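Local coordinates for protein PfhB2 (Pasteurella multocida, PDB 6U8T) that is a toxin whose YopT domain acts as a cysteine protease, probably cleaving host proteins through a papain-like catalytic site, at the interface of chains A and B. Numbering follows the deposited sequence. Chains: chain A/B, PfhB2.

The interface of chains A and B. Residues chain A 38, 42, 45-46, 150, 152; chain B 162-164, 175, 177.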
loop_
_atom_site.group_PDB
_atom_site.type_symbol
_atom_site.label_atom_id
_atom_site.label_comp_id
_atom_site.label_asym_id
_atom_site.label_seq_id
_atom_site.Cartn_x
_atom_site.Cartn_y
_atom_site.Cartn_z
ATOM N N SER A 38 0.536 11.592 12.821
ATOM C CA SER A 38 0.320 12.632 11.790
ATOM C C SER A 38 -1.025 13.327 12.011
ATOM O O SER A 38 -1.062 14.564 12.034
ATOM C CB SER A 38 0.436 12.043 10.412
ATOM O OG SER A 38 1.811 11.819 10.164
ATOM N N CYS A 42 -1.380 17.159 13.238
ATOM C CA CYS A 42 -2.127 18.110 12.370
ATOM C C CYS A 42 -3.288 18.741 13.167
ATOM O O CYS A 42 -3.474 19.953 13.059
ATOM C CB CYS A 42 -2.587 17.431 11.086
ATOM S SG CYS A 42 -1.227 17.203 9.903
ATOM N N TRP A 45 -1.649 21.292 15.489
ATOM C CA TRP A 45 -1.211 22.409 14.610
ATOM C C TRP A 45 -2.410 23.288 14.245
ATOM O O TRP A 45 -2.293 24.517 14.340
ATOM C CB TRP A 45 -0.536 21.853 13.360
ATOM C CG TRP A 45 0.098 22.873 12.469
ATOM C CD1 TRP A 45 1.375 23.354 12.558
ATOM C CD2 TRP A 45 -0.490 23.519 11.326
ATOM N NE1 TRP A 45 1.619 24.242 11.545
ATOM C CE2 TRP A 45 0.506 24.351 10.765
ATOM C CE3 TRP A 45 -1.753 23.495 10.721
ATOM C CZ2 TRP A 45 0.281 25.132 9.638
ATOM C CZ3 TRP A 45 -1.980 24.277 9.610
ATOM C CH2 TRP A 45 -0.975 25.087 9.083
ATOM N N ILE A 46 -3.535 22.685 13.866
ATOM C CA ILE A 46 -4.732 23.470 13.450
ATOM C C ILE A 46 -5.227 24.293 14.646
ATOM O O ILE A 46 -5.374 25.523 14.477
ATOM C CB ILE A 46 -5.811 22.585 12.809
ATOM C CG1 ILE A 46 -5.330 22.097 11.445
ATOM C CG2 ILE A 46 -7.107 23.347 12.669
ATOM C CD1 ILE A 46 -6.241 21.145 10.761
ATOM N N LYS A 150 -7.254 23.828 6.984
ATOM C CA LYS A 150 -7.625 22.537 6.357
ATOM C C LYS A 150 -6.876 21.395 7.054
ATOM O O LYS A 150 -5.657 21.528 7.323
ATOM C CB LYS A 150 -7.293 22.541 4.863
ATOM C CG LYS A 150 -8.117 23.501 4.022
ATOM C CD LYS A 150 -7.498 24.877 3.888
ATOM C CE LYS A 150 -8.385 25.899 3.188
ATOM N NZ LYS A 150 -9.270 25.285 2.162
ATOM N N ILE A 152 -6.136 17.635 5.908
ATOM C CA ILE A 152 -6.119 16.951 4.590
ATOM C C ILE A 152 -5.734 15.479 4.812
ATOM O O ILE A 152 -4.544 15.227 5.182
ATOM C CB ILE A 152 -5.145 17.689 3.649
ATOM C CG1 ILE A 152 -5.511 19.159 3.490
ATOM C CG2 ILE A 152 -5.057 16.991 2.306
ATOM C CD1 ILE A 152 -4.326 20.058 3.268
ATOM N N THR B 162 -1.991 12.305 7.011
ATOM C CA THR B 162 -2.663 13.589 7.280
ATOM C C THR B 162 -1.630 14.703 7.151
ATOM O O THR B 162 -0.565 14.599 7.773
ATOM C CB THR B 162 -3.318 13.610 8.664
ATOM O OG1 THR B 162 -4.082 12.412 8.783
ATOM C CG2 THR B 162 -4.183 14.826 8.889
ATOM N N VAL B 163 -1.981 15.729 6.387
ATOM C CA VAL B 163 -1.263 17.026 6.332
ATOM C C VAL B 163 -2.292 18.116 6.636
ATOM O O VAL B 163 -3.499 17.787 6.791
ATOM C CB VAL B 163 -0.564 17.203 4.971
ATOM C CG1 VAL B 163 0.506 16.149 4.762
ATOM C CG2 VAL B 163 -1.529 17.216 3.805
ATOM N N SER B 164 -1.857 19.361 6.747
ATOM C CA SER B 164 -2.754 20.495 7.041
ATOM C C SER B 164 -2.258 21.754 6.342
ATOM O O SER B 164 -1.148 21.794 5.850
ATOM C CB SER B 164 -2.911 20.673 8.519
ATOM O OG SER B 164 -1.659 20.792 9.148
ATOM N N PHE B 175 1.647 22.219 6.210
ATOM C CA PHE B 175 2.311 21.479 7.309
ATOM C C PHE B 175 2.162 19.986 7.056
ATOM O O PHE B 175 1.024 19.495 6.906
ATOM C CB PHE B 175 1.760 21.891 8.679
ATOM C CG PHE B 175 2.311 21.058 9.807
ATOM C CD1 PHE B 175 3.603 21.249 10.276
ATOM C CD2 PHE B 175 1.548 20.044 10.371
ATOM C CE1 PHE B 175 4.114 20.453 11.290
ATOM C CE2 PHE B 175 2.067 19.258 11.393
ATOM C CZ PHE B 175 3.340 19.469 11.856
ATOM N N PRO B 177 3.558 16.604 8.991
ATOM C CA PRO B 177 4.239 16.097 10.175
ATOM C C PRO B 177 5.410 15.151 9.859
ATOM O O PRO B 177 6.140 14.840 10.777
ATOM C CB PRO B 177 3.181 15.313 10.959
ATOM C CG PRO B 177 1.870 15.537 10.270
ATOM C CD PRO B 177 2.129 16.309 8.996
#
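A:Trp45 and B:Phe175 meet face to face and, together with A:Cys42, give the tight part of this intermolecular contact, an example of a helix from one chain packing on a β-sheet to which both chains contribute. The phenyl ring stacks nearly parallel (8°) on the five-membered ring of the indole. The centroids of these A:Trp45 and B:Phe175 rings are 4.2 Å apart. The two side chains run antiparallel alongside each other, which brings B:Phe175 CB over the six-membered ring of A:Trp45, 3.8 Å from its centroid. A:Trp45 CG lies anti to its backbone N (chi1 -173°), which helps to bring the indole to B:Phe175. A:Cys42, which hides more surface than either ring, packs its SG against B:Thr162 O, B:Val163 CA and B:Pro177 CG, the last at 3.5 Å; its hydrogen bond to B:Ser164 OG is weak at best.

Beneath helix 20-49, strand 147-155 of chain A joins strand 160-168 of chain B through an antiparallel bridge. A:Ile152 N donates to B:Val163 O at 2.8 Å, and B:Val163 N returns a bond to A:Ile152 O at 2.9 Å. Their branched side chains meet at an angle, with A:Ile152 CG2 3.8 Å from B:Val163 CG2.

The touch is lighter at A:Ile46, whose CD1 reaches B:Ser164 CB at 4.0 Å, and A:Lys150 adds little hidden surface. Pairing strands consecutive in the sequence across two chains suggests a domain-swapped dimer, although the assembly may differ in solution. The catalytic site is here built from both chains: chain B brings the family's histidine, just before B:Thr162, and aspartate, between B:Phe175 and B:Pro177. Chain A brings A:Ser38, the engineered replacement of the nucleophilic cysteine, whose hydroxyl OG lies 3.7 Å from B:Pro177 CG.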